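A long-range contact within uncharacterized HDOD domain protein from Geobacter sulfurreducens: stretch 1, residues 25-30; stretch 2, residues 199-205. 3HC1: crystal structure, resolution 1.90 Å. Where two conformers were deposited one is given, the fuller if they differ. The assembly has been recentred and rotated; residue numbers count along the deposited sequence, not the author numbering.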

# COMPACT_ATOMS: atom_id res chain seq x y z
N GLU A 25 -10.68 -4.15 -21.15
CA GLU A 25 -10.33 -2.82 -20.60
C GLU A 25 -9.68 -2.87 -19.19
O GLU A 25 -10.36 -3.11 -18.19
CB GLU A 25 -11.56 -1.90 -20.58
CG GLU A 25 -12.03 -1.43 -21.95
CD GLU A 25 -10.92 -0.90 -22.84
OE1 GLU A 25 -10.27 0.11 -22.47
OE2 GLU A 25 -10.72 -1.49 -23.90
N LEU A 26 -8.40 -2.54 -19.13
CA LEU A 26 -7.59 -2.69 -17.93
C LEU A 26 -7.75 -1.47 -17.07
O LEU A 26 -7.85 -0.38 -17.62
CB LEU A 26 -6.12 -2.76 -18.31
CG LEU A 26 -5.68 -3.98 -19.08
CD1 LEU A 26 -4.22 -3.75 -19.50
CD2 LEU A 26 -5.78 -5.16 -18.20
N PRO A 27 -7.66 -1.62 -15.73
CA PRO A 27 -7.75 -0.40 -14.94
C PRO A 27 -6.63 0.60 -15.23
O PRO A 27 -5.50 0.22 -15.61
CB PRO A 27 -7.68 -0.91 -13.50
CG PRO A 27 -6.92 -2.18 -13.58
CD PRO A 27 -7.26 -2.77 -14.93
N THR A 28 -6.94 1.86 -14.99
CA THR A 28 -6.00 2.96 -15.15
C THR A 28 -5.86 3.70 -13.82
O THR A 28 -6.73 3.60 -12.96
CB THR A 28 -6.48 3.94 -16.23
OG1 THR A 28 -5.48 4.94 -16.45
CG2 THR A 28 -7.80 4.60 -15.83
N VAL A 29 -4.76 4.44 -13.67
CA VAL A 29 -4.62 5.40 -12.57
C VAL A 29 -4.49 6.81 -13.17
O VAL A 29 -3.84 6.98 -14.22
CB VAL A 29 -3.38 5.05 -11.68
CG1 VAL A 29 -3.67 3.80 -10.84
CG2 VAL A 29 -2.14 4.84 -12.51
N PRO A 30 -5.10 7.83 -12.52
CA PRO A 30 -4.98 9.26 -12.93
C PRO A 30 -3.56 9.71 -13.23
O PRO A 30 -2.59 9.22 -12.61
CB PRO A 30 -5.47 10.01 -11.69
CG PRO A 30 -6.48 9.10 -11.09
CD PRO A 30 -6.06 7.69 -11.41
N ALA A 199 3.20 -6.61 -13.16
CA ALA A 199 2.90 -6.44 -14.59
C ALA A 199 2.06 -5.19 -14.78
O ALA A 199 2.24 -4.47 -15.73
CB ALA A 199 2.12 -7.63 -15.14
N LEU A 200 1.12 -4.95 -13.87
CA LEU A 200 0.25 -3.78 -13.91
C LEU A 200 0.94 -2.46 -13.65
O LEU A 200 0.84 -1.51 -14.43
CB LEU A 200 -0.99 -3.96 -12.97
CG LEU A 200 -2.09 -2.89 -13.07
CD1 LEU A 200 -2.71 -2.73 -14.46
CD2 LEU A 200 -3.17 -3.18 -12.04
N ALA A 201 1.72 -2.43 -12.60
CA ALA A 201 2.51 -1.27 -12.28
C ALA A 201 3.55 -0.97 -13.38
O ALA A 201 3.80 0.22 -13.70
CB ALA A 201 3.19 -1.49 -10.90
N LYS A 202 4.12 -2.01 -13.98
CA LYS A 202 5.03 -1.83 -15.12
C LYS A 202 4.31 -1.25 -16.31
O LYS A 202 4.79 -0.31 -16.91
CB LYS A 202 5.75 -3.11 -15.54
CG LYS A 202 6.77 -3.67 -14.52
CD LYS A 202 8.03 -2.80 -14.39
CE LYS A 202 9.04 -3.17 -15.42
NZ LYS A 202 9.99 -2.07 -15.61
N ARG A 203 3.11 -1.76 -16.62
CA ARG A 203 2.28 -1.14 -17.66
C ARG A 203 2.03 0.34 -17.38
O ARG A 203 2.08 1.16 -18.29
CB ARG A 203 0.95 -1.90 -17.86
CG ARG A 203 -0.13 -1.04 -18.50
CD ARG A 203 -1.38 -1.80 -18.82
NE ARG A 203 -1.11 -2.60 -19.96
CZ ARG A 203 -1.61 -2.43 -21.18
NH1 ARG A 203 -2.52 -1.51 -21.48
NH2 ARG A 203 -1.19 -3.25 -22.10
N TRP A 204 1.81 0.71 -16.10
CA TRP A 204 1.55 2.08 -15.75
C TRP A 204 2.77 2.98 -15.69
O TRP A 204 2.65 4.12 -15.32
CB TRP A 204 0.86 2.18 -14.38
CG TRP A 204 -0.54 1.66 -14.33
CD1 TRP A 204 -1.38 1.41 -15.38
CD2 TRP A 204 -1.27 1.34 -13.15
NE1 TRP A 204 -2.59 0.94 -14.91
CE2 TRP A 204 -2.55 0.88 -13.55
CE3 TRP A 204 -0.97 1.37 -11.78
CZ2 TRP A 204 -3.53 0.50 -12.63
CZ3 TRP A 204 -1.95 0.97 -10.86
CH2 TRP A 204 -3.20 0.53 -11.30
N SER A 205 3.93 2.42 -15.95
CA SER A 205 5.22 3.12 -15.89
C SER A 205 5.62 3.59 -14.52
O SER A 205 6.35 4.57 -14.41
CB SER A 205 5.25 4.25 -16.90
OG SER A 205 5.07 3.67 -18.17

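A single tryptophan, W204, serves this contact in two ways at once, with the edge of its indole bonded to the backbone of the extended segment 25-30 and with a valine methyl over one face of the same indole. At the edge, W204 NE1 donates a hydrogen bond to P27 O, 3.1 Å away with an N-H...O angle of 148°. It is the only hydrogen bond between the stretches. Tryptophan suits this place because its one side-chain N-H can serve the backbone carbonyl while the rest of the indole remains free to pack. Over the face, V29 CG1 lies 3.5 Å from the centroid of the six-membered ring and 21° off its normal, a CH-pi contact that brings CG1 within 3.3 Å of W204 CZ3. T28, between these two partners, turns its CA-to-CB bond away, leaving its polar side chain exposed.

Four residues before W204, within the helix, L200 also turns its CA-to-CB bond toward the segment, its CD2 4.2 Å from P27 CG; the compact proline ring thus packs against leucine as well as tryptophan. R203 has its CA-to-CB bond toward the segment, and its side chain reaches L26, whose CD1 sits over one face of the guanidinium, 3.3 Å from R203 NE, so the flat group offers an apolar methyl a surface despite its charge. Altogether 307 Å² is buried, counting both sides, with W204 contributing most.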